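Local coordinates for MutT/nudix family protein (Shewanella oneidensis, PDB 3GZ5) that probably acts as an ADP-ribose-dependent transcriptional regulator of NAD metabolism, joining a Nudix domain to a DNA-binding winged helix domain, at residues Val25-Phe30 / Arg74-Lys79; Leu37-Val42 / Gln147-Ala152. One frame throughout, in Å; residues are numbered along the deposited sequence.

Contact 1 of 2, residues Val25-Phe30 / Arg74-Lys79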
ATOM      1  N   VAL B  25       4.751 -10.197  11.923  1.00 41.49           N
ATOM      2  CA  VAL B  25       5.144  -9.591  10.670  1.00 43.19           C
ATOM      3  C   VAL B  25       5.432 -10.787   9.747  1.00 43.39           C
ATOM      4  O   VAL B  25       5.949 -11.778  10.226  1.00 44.39           O
ATOM      5  CB  VAL B  25       6.382  -8.624  10.882  1.00 43.22           C
ATOM      6  CG1 VAL B  25       6.747  -7.919   9.616  1.00 45.14           C
ATOM      7  CG2 VAL B  25       6.064  -7.565  11.931  1.00 42.11           C
ATOM      8  N   ASP B  26       5.041 -10.722   8.467  1.00 43.13           N
ATOM      9  CA  ASP B  26       5.322 -11.788   7.485  1.00 42.79           C
ATOM     10  C   ASP B  26       5.859 -11.168   6.203  1.00 42.16           C
ATOM     11  O   ASP B  26       5.687  -9.992   5.961  1.00 41.79           O
ATOM     12  CB  ASP B  26       4.059 -12.601   7.126  1.00 43.36           C
ATOM     13  CG  ASP B  26       3.617 -13.541   8.250  1.00 46.73           C
ATOM     14  OD1 ASP B  26       2.414 -13.709   8.467  1.00 47.64           O
ATOM     15  OD2 ASP B  26       4.479 -14.101   8.948  1.00 54.13           O
ATOM     16  N   ALA B  27       6.469 -11.994   5.370  1.00 41.49           N
ATOM     17  CA  ALA B  27       7.034 -11.578   4.098  1.00 40.49           C
ATOM     18  C   ALA B  27       6.809 -12.662   3.062  1.00 40.31           C
ATOM     19  O   ALA B  27       7.093 -13.847   3.313  1.00 39.56           O
ATOM     20  CB  ALA B  27       8.505 -11.326   4.241  1.00 39.81           C
ATOM     21  N   VAL B  28       6.268 -12.237   1.919  1.00 40.18           N
ATOM     22  CA  VAL B  28       6.307 -12.997   0.675  1.00 39.59           C
ATOM     23  C   VAL B  28       7.564 -12.570  -0.099  1.00 40.19           C
ATOM     24  O   VAL B  28       7.618 -11.489  -0.697  1.00 40.11           O
ATOM     25  CB  VAL B  28       5.032 -12.808  -0.162  1.00 40.02           C
ATOM     26  CG1 VAL B  28       5.010 -13.795  -1.300  1.00 39.60           C
ATOM     27  CG2 VAL B  28       3.767 -13.001   0.711  1.00 38.04           C
ATOM     28  N   LEU B  29       8.594 -13.406  -0.028  1.00 39.78           N
ATOM     29  CA  LEU B  29       9.834 -13.165  -0.714  1.00 39.81           C
ATOM     30  C   LEU B  29       9.837 -13.989  -1.994  1.00 41.05           C
ATOM     31  O   LEU B  29       9.748 -15.224  -1.935  1.00 41.97           O
ATOM     32  CB  LEU B  29      10.993 -13.570   0.182  1.00 39.06           C
ATOM     33  CG  LEU B  29      12.407 -13.715  -0.397  1.00 40.01           C
ATOM     34  CD1 LEU B  29      12.997 -12.376  -0.817  1.00 39.27           C
ATOM     35  CD2 LEU B  29      13.315 -14.404   0.643  1.00 38.80           C
ATOM     36  N   PHE B  30       9.933 -13.300  -3.135  1.00 41.15           N
ATOM     37  CA  PHE B  30       9.999 -13.924  -4.461  1.00 41.21           C
ATOM     38  C   PHE B  30      11.394 -13.847  -5.015  1.00 41.98           C
ATOM     39  O   PHE B  30      12.141 -12.897  -4.774  1.00 40.06           O
ATOM     40  CB  PHE B  30       9.116 -13.191  -5.485  1.00 41.01           C
ATOM     41  CG  PHE B  30       7.670 -13.236  -5.199  1.00 40.94           C
ATOM     42  CD1 PHE B  30       6.902 -14.298  -5.622  1.00 42.22           C
ATOM     43  CD2 PHE B  30       7.057 -12.192  -4.555  1.00 43.21           C
ATOM     44  CE1 PHE B  30       5.530 -14.335  -5.379  1.00 42.00           C
ATOM     45  CE2 PHE B  30       5.696 -12.225  -4.298  1.00 44.40           C
ATOM     46  CZ  PHE B  30       4.933 -13.307  -4.719  1.00 43.14           C
ATOM     47  N   ARG B  74      15.130  -9.084   9.737  1.00 42.30           N
ATOM     48  CA  ARG B  74      15.622 -10.106  10.648  1.00 42.13           C
ATOM     49  C   ARG B  74      14.956 -11.437  10.360  1.00 42.66           C
ATOM     50  O   ARG B  74      15.651 -12.417  10.200  1.00 42.51           O
ATOM     51  CB  ARG B  74      15.431  -9.723  12.124  1.00 42.33           C
ATOM     52  CG  ARG B  74      15.885 -10.840  13.078  1.00 40.46           C
ATOM     53  CD  ARG B  74      15.675 -10.549  14.549  1.00 41.62           C
ATOM     54  NE  ARG B  74      14.361 -10.016  14.888  1.00 42.51           N
ATOM     55  CZ  ARG B  74      13.294 -10.742  15.222  1.00 43.74           C
ATOM     56  NH1 ARG B  74      12.168 -10.127  15.542  1.00 44.04           N
ATOM     57  NH2 ARG B  74      13.330 -12.067  15.212  1.00 44.57           N
ATOM     58  N   LYS B  75      13.621 -11.483  10.269  1.00 43.45           N
ATOM     59  CA  LYS B  75      12.955 -12.774  10.002  1.00 44.41           C
ATOM     60  C   LYS B  75      13.412 -13.378   8.686  1.00 44.83           C
ATOM     61  O   LYS B  75      13.479 -14.590   8.567  1.00 45.35           O
ATOM     62  CB  LYS B  75      11.415 -12.699  10.008  1.00 44.53           C
ATOM     63  CG  LYS B  75      10.737 -12.122  11.242  1.00 45.75           C
ATOM     64  CD  LYS B  75      11.157 -12.773  12.589  1.00 48.96           C
ATOM     65  CE  LYS B  75      10.729 -14.225  12.758  1.00 50.26           C
ATOM     66  NZ  LYS B  75      11.315 -14.790  14.013  1.00 50.99           N
ATOM     67  N   LEU B  76      13.704 -12.540   7.687  1.00 45.21           N
ATOM     68  CA  LEU B  76      14.217 -13.061   6.414  1.00 45.57           C
ATOM     69  C   LEU B  76      15.665 -13.564   6.508  1.00 45.42           C
ATOM     70  O   LEU B  76      15.995 -14.609   5.949  1.00 45.71           O
ATOM     71  CB  LEU B  76      14.031 -12.061   5.254  1.00 44.91           C
ATOM     72  CG  LEU B  76      12.567 -11.886   4.819  1.00 46.04           C
ATOM     73  CD1 LEU B  76      12.360 -10.716   3.865  1.00 46.13           C
ATOM     74  CD2 LEU B  76      11.949 -13.170   4.240  1.00 47.59           C
ATOM     75  N   ALA B  77      16.501 -12.828   7.231  1.00 45.40           N
ATOM     76  CA  ALA B  77      17.914 -13.152   7.389  1.00 46.14           C
ATOM     77  C   ALA B  77      18.130 -14.398   8.258  1.00 46.83           C
ATOM     78  O   ALA B  77      19.127 -15.092   8.096  1.00 46.73           O
ATOM     79  CB  ALA B  77      18.665 -11.960   7.969  1.00 45.26           C
ATOM     80  N   GLU B  78      17.198 -14.649   9.181  1.00 47.46           N
ATOM     81  CA  GLU B  78      17.176 -15.865  10.016  1.00 48.17           C
ATOM     82  C   GLU B  78      16.956 -17.128   9.189  1.00 48.68           C
ATOM     83  O   GLU B  78      17.258 -18.241   9.641  1.00 49.09           O
ATOM     84  CB  GLU B  78      16.072 -15.758  11.073  1.00 47.84           C
ATOM     85  CG  GLU B  78      16.401 -14.800  12.203  1.00 48.72           C
ATOM     86  CD  GLU B  78      15.315 -14.693  13.236  1.00 49.68           C
ATOM     87  OE1 GLU B  78      14.161 -15.067  12.974  1.00 52.62           O
ATOM     88  OE2 GLU B  78      15.603 -14.197  14.333  1.00 53.24           O
ATOM     89  N   LYS B  79      16.434 -16.938   7.981  1.00 48.98           N
ATOM     90  CA  LYS B  79      16.117 -18.024   7.062  1.00 49.61           C
ATOM     91  C   LYS B  79      17.081 -18.097   5.881  1.00 49.79           C
ATOM     92  O   LYS B  79      17.347 -19.190   5.375  1.00 50.51           O
ATOM     93  CB  LYS B  79      14.672 -17.885   6.519  1.00 50.21           C
ATOM     94  CG  LYS B  79      13.605 -17.869   7.579  1.00 50.80           C
ATOM     95  CD  LYS B  79      13.520 -19.246   8.226  1.00 54.38           C
ATOM     96  CE  LYS B  79      13.338 -19.153   9.729  1.00 57.31           C
ATOM     97  NZ  LYS B  79      13.061 -20.504  10.295  1.00 61.94           N
TER

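Contact 2 of 2, residues Leu37-Val42 / Gln147-Ala152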
ATOM      1  N   LEU B  37       8.673 -17.907 -11.307  1.00 56.74           N
ATOM      2  CA  LEU B  37       8.637 -17.293  -9.991  1.00 55.23           C
ATOM      3  C   LEU B  37       8.713 -18.365  -8.934  1.00 54.19           C
ATOM      4  O   LEU B  37       7.991 -19.349  -9.012  1.00 55.02           O
ATOM      5  CB  LEU B  37       7.331 -16.539  -9.807  1.00 54.92           C
ATOM      6  CG  LEU B  37       7.220 -15.274 -10.621  1.00 55.59           C
ATOM      7  CD1 LEU B  37       5.761 -14.908 -10.775  1.00 55.57           C
ATOM      8  CD2 LEU B  37       8.051 -14.159  -9.965  1.00 54.19           C
ATOM      9  N   LYS B  38       9.593 -18.178  -7.961  1.00 53.15           N
ATOM     10  CA  LYS B  38       9.628 -19.016  -6.772  1.00 52.32           C
ATOM     11  C   LYS B  38       9.374 -18.157  -5.514  1.00 51.78           C
ATOM     12  O   LYS B  38       9.778 -16.990  -5.456  1.00 50.85           O
ATOM     13  CB  LYS B  38      10.962 -19.755  -6.696  1.00 52.62           C
ATOM     14  CG  LYS B  38      11.108 -20.911  -7.732  1.00 53.72           C
ATOM     15  CD  LYS B  38      12.576 -21.314  -7.910  1.00 55.58           C
ATOM     16  CE  LYS B  38      12.752 -22.694  -8.593  1.00 56.08           C
ATOM     17  NZ  LYS B  38      11.946 -22.872  -9.839  1.00 56.08           N
ATOM     18  N   VAL B  39       8.681 -18.737  -4.533  1.00 51.26           N
ATOM     19  CA  VAL B  39       8.352 -18.063  -3.264  1.00 51.29           C
ATOM     20  C   VAL B  39       9.017 -18.833  -2.110  1.00 51.44           C
ATOM     21  O   VAL B  39       9.000 -20.077  -2.095  1.00 51.45           O
ATOM     22  CB  VAL B  39       6.804 -17.840  -3.110  1.00 51.20           C
ATOM     23  CG1 VAL B  39       6.044 -19.138  -3.266  1.00 51.77           C
ATOM     24  CG2 VAL B  39       6.434 -17.163  -1.792  1.00 49.55           C
ATOM     25  N   LEU B  40       9.677 -18.108  -1.207  1.00 50.92           N
ATOM     26  CA  LEU B  40      10.347 -18.736  -0.067  1.00 51.42           C
ATOM     27  C   LEU B  40       9.348 -19.138   1.012  1.00 51.79           C
ATOM     28  O   LEU B  40       8.580 -18.306   1.481  1.00 51.80           O
ATOM     29  CB  LEU B  40      11.405 -17.825   0.561  1.00 51.27           C
ATOM     30  CG  LEU B  40      12.264 -18.566   1.602  1.00 52.30           C
ATOM     31  CD1 LEU B  40      13.302 -19.459   0.914  1.00 51.50           C
ATOM     32  CD2 LEU B  40      12.958 -17.609   2.540  1.00 52.96           C
ATOM     33  N   LEU B  41       9.355 -20.419   1.385  1.00 52.22           N
ATOM     34  CA  LEU B  41       8.436 -20.935   2.404  1.00 52.66           C
ATOM     35  C   LEU B  41       9.164 -21.647   3.537  1.00 53.69           C
ATOM     36  O   LEU B  41      10.312 -22.085   3.392  1.00 53.06           O
ATOM     37  CB  LEU B  41       7.352 -21.821   1.799  1.00 52.57           C
ATOM     38  CG  LEU B  41       6.326 -21.185   0.860  1.00 51.26           C
ATOM     39  CD1 LEU B  41       5.261 -22.217   0.557  1.00 52.34           C
ATOM     40  CD2 LEU B  41       5.673 -19.905   1.398  1.00 50.37           C
ATOM     41  N   VAL B  42       8.487 -21.695   4.684  1.00 54.91           N
ATOM     42  CA  VAL B  42       9.051 -22.167   5.944  1.00 55.49           C
ATOM     43  C   VAL B  42       8.041 -23.139   6.514  1.00 56.48           C
ATOM     44  O   VAL B  42       6.834 -22.861   6.531  1.00 56.32           O
ATOM     45  CB  VAL B  42       9.292 -20.989   6.951  1.00 55.67           C
ATOM     46  CG1 VAL B  42       9.802 -21.494   8.315  1.00 54.63           C
ATOM     47  CG2 VAL B  42      10.258 -19.974   6.369  1.00 54.16           C
ATOM     48  N   GLN B 147      -3.596 -16.515   0.589  1.00 50.06           N
ATOM     49  CA  GLN B 147      -4.265 -15.297   0.196  1.00 50.54           C
ATOM     50  C   GLN B 147      -3.295 -14.110   0.167  1.00 49.82           C
ATOM     51  O   GLN B 147      -3.365 -13.276  -0.736  1.00 50.29           O
ATOM     52  CB  GLN B 147      -5.406 -15.042   1.172  1.00 51.79           C
ATOM     53  CG  GLN B 147      -6.495 -14.114   0.685  1.00 55.65           C
ATOM     54  CD  GLN B 147      -7.718 -14.181   1.584  1.00 61.85           C
ATOM     55  OE1 GLN B 147      -7.899 -15.155   2.336  1.00 64.77           O
ATOM     56  NE2 GLN B 147      -8.568 -13.151   1.513  1.00 61.87           N
ATOM     57  N   LEU B 148      -2.395 -14.053   1.153  1.00 48.39           N
ATOM     58  CA  LEU B 148      -1.298 -13.071   1.192  1.00 47.53           C
ATOM     59  C   LEU B 148      -0.342 -13.209  -0.012  1.00 46.93           C
ATOM     60  O   LEU B 148       0.074 -12.213  -0.590  1.00 47.09           O
ATOM     61  CB  LEU B 148      -0.526 -13.172   2.519  1.00 46.75           C
ATOM     62  CG  LEU B 148      -1.223 -12.741   3.821  1.00 47.51           C
ATOM     63  CD1 LEU B 148      -0.353 -13.048   5.009  1.00 46.85           C
ATOM     64  CD2 LEU B 148      -1.638 -11.241   3.836  1.00 46.76           C
ATOM     65  N   ILE B 149      -0.016 -14.446  -0.389  1.00 47.15           N
ATOM     66  CA  ILE B 149       0.790 -14.746  -1.596  1.00 46.32           C
ATOM     67  C   ILE B 149       0.120 -14.238  -2.876  1.00 47.19           C
ATOM     68  O   ILE B 149       0.751 -13.536  -3.673  1.00 47.16           O
ATOM     69  CB  ILE B 149       1.211 -16.249  -1.655  1.00 46.65           C
ATOM     70  CG1 ILE B 149       2.172 -16.533  -0.504  1.00 45.53           C
ATOM     71  CG2 ILE B 149       1.904 -16.615  -2.972  1.00 44.63           C
ATOM     72  CD1 ILE B 149       2.357 -17.974  -0.166  1.00 46.91           C
ATOM     73  N   GLU B 150      -1.165 -14.548  -3.040  1.00 47.43           N
ATOM     74  CA  GLU B 150      -1.964 -14.037  -4.161  1.00 47.97           C
ATOM     75  C   GLU B 150      -2.006 -12.498  -4.251  1.00 47.00           C
ATOM     76  O   GLU B 150      -1.930 -11.924  -5.345  1.00 46.28           O
ATOM     77  CB  GLU B 150      -3.409 -14.560  -4.071  1.00 48.60           C
ATOM     78  CG  GLU B 150      -3.552 -16.077  -4.186  1.00 52.54           C
ATOM     79  CD  GLU B 150      -5.009 -16.557  -4.071  1.00 57.78           C
ATOM     80  OE1 GLU B 150      -5.887 -15.742  -3.680  1.00 59.29           O
ATOM     81  OE2 GLU B 150      -5.269 -17.753  -4.375  1.00 58.97           O
ATOM     82  N   GLN B 151      -2.162 -11.838  -3.104  1.00 46.14           N
ATOM     83  CA  GLN B 151      -2.097 -10.390  -3.050  1.00 45.39           C
ATOM     84  C   GLN B 151      -0.690  -9.861  -3.440  1.00 44.26           C
ATOM     85  O   GLN B 151      -0.570  -8.929  -4.234  1.00 43.48           O
ATOM     86  CB  GLN B 151      -2.531  -9.901  -1.670  1.00 46.46           C
ATOM     87  CG  GLN B 151      -3.020  -8.459  -1.670  1.00 50.30           C
ATOM     88  CD  GLN B 151      -3.756  -8.066  -0.395  1.00 55.28           C
ATOM     89  OE1 GLN B 151      -4.299  -8.915   0.337  1.00 56.49           O
ATOM     90  NE2 GLN B 151      -3.784  -6.760  -0.125  1.00 55.13           N
ATOM     91  N   ALA B 152       0.358 -10.464  -2.883  1.00 42.62           N
ATOM     92  CA  ALA B 152       1.734 -10.096  -3.231  1.00 42.33           C
ATOM     93  C   ALA B 152       1.986 -10.270  -4.730  1.00 42.00           C
ATOM     94  O   ALA B 152       2.554  -9.392  -5.371  1.00 41.20           O
ATOM     95  CB  ALA B 152       2.734 -10.915  -2.414  1.00 40.50           C
TER

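Contact 1 of 2, residues Val25-Phe30 / Arg74-Lys79
L76 of helix 68-80 meets A27 and L29 of strand 22-33, and the contact can be read by following the leucine outward. Its CB is still too far from the strand to touch it. At CG the chain comes within reach, 4.1 Å from A27 CB, and there it forks: CD1 and CD2 both lie 3.9 Å from A27 CB, the single methyl of the alanine facing the fork of the leucine. CD2 does double duty, its second neighbour being L29 CD2 at 4.0 Å. The L76 torsion that sets CG anti to the carbonyl carbon (chi1 -71°) sends the branches down to the strand, while L29, its CG anti to the backbone N (chi1 166°), extends its CD2 to L76, and the two leucines cross obliquely. An alanine in place of L76 removes both methyls, which would probably leave a gap over A27 and deprive L29 of this helix-borne neighbour.

No polar bond spans the two segments; the E78 salt bridges lie within the helix, while D26 on the strand turns to T106. E78 OE1 takes K75 NZ at 3.0 Å through its syn lone pair, whereas R74 NH2, 3.2 Å from E78 OE2, reaches that oxygen from above the carboxylate plane. R74 NH1 also pairs with D65. V25 extends the packing along the same helix, against L68, T71 and V72.

In sequence and position helix 68-80 probably corresponds to the Nudix helix; aligned with the classical box, K75 and K79 take glutamate positions, and the leucine packing onto the central sheet is characteristic of the Nudix fold.

Contact 2 of 2, residues Leu37-Val42 / Gln147-Ala152
I149, V39 and L41 form a small, wholly apolar helix-on-sheet contact inside the Nudix domain, where helix 145-162 lies against strand 36-43. About 102 Å² is buried between the two segments, and all three residues are themselves buried.

The helix contributes essentially one side chain. I149 is held extended, with CG1 anti to the carbonyl carbon (chi1 -66°) and CD1 carried on toward the strand, and this terminal methyl is its nearest atom to both partners. The closer of the two is L41 CD2, 4.1 Å from I149 CD1. V39 stands farther back, its CG2 at 4.5 Å from I149 CD1, a loose approach even though its CA is the nearest on the strand to that of I149, at 8.4 Å. L41 reaches in differently from V39: the bond from CA to CB of the valine is aimed at the helix, while that of the leucine runs to the side and its CD2 branch, not CD1, brings it to the isoleucine. V39 and L41 are two apart on the strand, so the end of I149 rests against a patch made by both, with V39 CG2 and L41 CD2 themselves 4.3 Å apart.

Several other elements close in on this patch. V136 of helix 133-136 touches all three residues, and L133, L55 and L141 add to the surroundings of I149. Strand 36-43 is paired on one edge with strand 22-33 and on the other with strand 128-132, where V39 and L41 make backbone hydrogen bonds with W131 and K129; helix 145-162 thus packs against an inner strand of the mixed sheet.

Both contacts belong to the buried core of one Nudix domain and share a sheet: strands 22-33 and 36-43 are neighbours in it, and their helices pack on opposite faces, giving the layered alpha-beta-alpha build of the fold. Contact 1 uses the A27 and L29 face; the reverse face, through V28 and F30, touches A152 of contact 2's helix, and V28 also packs on V39. A probable backbone bond from L40 N to L29 O ties the strands directly. Within each pair of segments a single branched apolar residue, L76 or I149, carries the helix side, but contact 1 buries more area, 161 Å², and its helix carries a salt-bridge network near the outer surface.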